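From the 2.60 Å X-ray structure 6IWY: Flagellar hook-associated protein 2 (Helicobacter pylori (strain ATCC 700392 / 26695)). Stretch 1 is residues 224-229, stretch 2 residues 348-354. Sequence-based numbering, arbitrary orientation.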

# COMPACT_ATOMS: atom_id res chain seq x y z
N ASP A 224 -4.49 4.58 -1.80
CA ASP A 224 -3.77 5.80 -2.12
C ASP A 224 -2.27 5.48 -2.20
O ASP A 224 -1.65 5.19 -1.19
CB ASP A 224 -4.01 6.86 -1.05
CG ASP A 224 -3.30 8.19 -1.37
OD1 ASP A 224 -2.84 8.41 -2.53
OD2 ASP A 224 -3.21 9.03 -0.43
N ARG A 225 -1.71 5.52 -3.41
CA ARG A 225 -0.33 5.19 -3.59
C ARG A 225 0.59 6.20 -2.95
O ARG A 225 1.73 5.86 -2.65
CB ARG A 225 0.04 5.11 -5.04
CG ARG A 225 -0.67 4.09 -5.89
CD ARG A 225 -0.27 4.29 -7.42
NE ARG A 225 -1.26 3.60 -8.26
CZ ARG A 225 -1.19 2.33 -8.66
NH1 ARG A 225 -0.13 1.56 -8.35
NH2 ARG A 225 -2.19 1.81 -9.39
N ARG A 226 0.14 7.44 -2.76
CA ARG A 226 1.02 8.40 -2.07
C ARG A 226 1.13 8.13 -0.57
O ARG A 226 2.01 8.68 0.09
CB ARG A 226 0.65 9.87 -2.27
CG ARG A 226 0.11 10.28 -3.63
CD ARG A 226 -1.40 10.43 -3.45
NE ARG A 226 -1.76 11.82 -3.34
CZ ARG A 226 -2.76 12.31 -2.62
NH1 ARG A 226 -3.52 11.54 -1.86
NH2 ARG A 226 -2.95 13.63 -2.64
N GLY A 227 0.25 7.29 -0.04
CA GLY A 227 0.33 6.89 1.34
C GLY A 227 -0.41 7.75 2.34
O GLY A 227 -0.33 7.50 3.51
N GLY A 228 -1.16 8.75 1.91
CA GLY A 228 -1.83 9.64 2.85
C GLY A 228 -2.91 8.95 3.68
O GLY A 228 -3.45 7.93 3.29
N ASN A 229 -3.23 9.53 4.83
CA ASN A 229 -4.35 9.12 5.64
C ASN A 229 -5.60 8.91 4.80
O ASN A 229 -5.85 9.68 3.88
CB ASN A 229 -4.63 10.17 6.68
CG ASN A 229 -3.54 10.24 7.73
OD1 ASN A 229 -2.58 9.48 7.72
ND2 ASN A 229 -3.69 11.16 8.67
N SER A 348 9.73 9.62 5.93
CA SER A 348 8.51 8.84 5.80
C SER A 348 8.37 8.34 4.38
O SER A 348 8.82 9.00 3.43
CB SER A 348 7.31 9.71 6.10
OG SER A 348 6.44 9.69 4.98
N TYR A 349 7.72 7.19 4.22
CA TYR A 349 7.28 6.72 2.91
C TYR A 349 6.56 7.83 2.18
O TYR A 349 6.85 8.12 1.01
CB TYR A 349 6.33 5.55 3.02
CG TYR A 349 5.60 5.26 1.73
CD1 TYR A 349 6.17 4.45 0.75
CD2 TYR A 349 4.35 5.83 1.46
CE1 TYR A 349 5.52 4.18 -0.43
CE2 TYR A 349 3.68 5.55 0.28
CZ TYR A 349 4.28 4.72 -0.67
OH TYR A 349 3.65 4.43 -1.85
N GLU A 350 5.61 8.44 2.88
CA GLU A 350 4.81 9.53 2.34
C GLU A 350 5.73 10.64 1.88
O GLU A 350 5.62 11.11 0.78
CB GLU A 350 3.81 10.04 3.41
CG GLU A 350 2.92 11.20 3.02
CD GLU A 350 1.84 11.48 4.05
OE1 GLU A 350 2.04 11.12 5.26
OE2 GLU A 350 0.79 12.07 3.66
N ALA A 351 6.68 11.04 2.71
CA ALA A 351 7.58 12.11 2.31
C ALA A 351 8.47 11.76 1.08
O ALA A 351 8.84 12.68 0.35
CB ALA A 351 8.42 12.55 3.47
N SER A 352 8.74 10.47 0.83
CA SER A 352 9.68 9.99 -0.20
C SER A 352 9.04 9.22 -1.34
O SER A 352 9.70 8.90 -2.35
CB SER A 352 10.69 9.06 0.44
OG SER A 352 10.03 7.89 0.87
N GLN A 353 7.77 8.92 -1.22
CA GLN A 353 7.06 8.29 -2.33
C GLN A 353 7.27 8.95 -3.68
O GLN A 353 7.41 8.25 -4.65
CB GLN A 353 5.56 8.27 -2.06
CG GLN A 353 4.78 7.39 -3.04
CD GLN A 353 4.09 8.17 -4.15
OE1 GLN A 353 3.77 9.36 -4.00
NE2 GLN A 353 3.81 7.47 -5.26
N ASN A 354 7.25 10.27 -3.75
CA ASN A 354 7.19 10.99 -5.04
C ASN A 354 8.49 10.88 -5.87
O ASN A 354 8.47 10.94 -7.08
CB ASN A 354 6.84 12.48 -4.84
CG ASN A 354 6.11 13.06 -6.05
OD1 ASN A 354 5.06 12.54 -6.44
ND2 ASN A 354 6.66 14.13 -6.65
O HOH W 1 -1.49 12.49 5.20

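A single direct hydrogen bond joins the two stretches, and it runs from a side chain to the main chain: Tyr349 OH donates to Arg225 O over a short 2.5 Å. Although two arginines and a glutamate lie at this contact, no salt bridge crosses it; the loop meets the helix largely through its backbone.

The loop is shaped for this role by a type I β turn from Asp224 to Gly227, closed by the hydrogen bond from Gly227 N to Asp224 O (3.1 Å). The Asp224 carboxylate reinforces the turn from within. Its OD2 forms a salt bridge with Arg226 NH1 at 2.9 Å and accepts a weak hydrogen bond from Gly228 N at 3.1 Å. Asp224 itself does not touch the helix, but it ties together the residues that do.

On the other side, Ser348 caps the N terminus of the helix, its OG accepting from Ala351 N at 2.7 Å. Tyr349, at the start of this helix, and Gln353, about one turn further on, both direct their CA-to-CB bonds toward the loop. With chi1 in the t rotamer, the buried Tyr349 ring extends along the turn, so that its hydroxyl reaches Arg225 O while its edge meets Gly227, with CE2 3.8 Å from Gly227 CA. Tyrosine thus supplies both a ring edge that packs against Gly227 and a hydroxyl that donates to the Arg225 carbonyl. Gln353 packs beside it: its CG lies 3.4 Å from Arg225 O, and its OE1 approaches Arg226 CA at 3.5 Å. These are packing contacts. The CA-to-CB bond of Arg226 points away from the helix, yet CB still lies 3.6 Å from Gln353 OE1.

Gly227 and Glu350 form the closest CA pair across the contact, their CA atoms 5.3 Å apart. The positive phi of Gly227 (89°) would jam a CB against the preceding carbonyl oxygen, and an ideal CB would also lie 2.7 Å from Tyr349 CE2, a clash. Glycine therefore suits both the turn and the tight packing. At Gly228, an ideal CB would be crowded by Asp224 OD2 at 3.2 Å.

Glu350 borders the contact with an extended side chain, chi1 and chi2 both t, which brings OE2 to 3.7 Å from Gly228 CA. A water adds an indirect link, donating to Glu350 OE2 at 2.8 Å and accepting a weak hydrogen bond from Asn229 N at 3.5 Å. In all, the two stretches bury 272 Å², both sides summed, a modest area in which close packing accompanies the lone direct hydrogen bond.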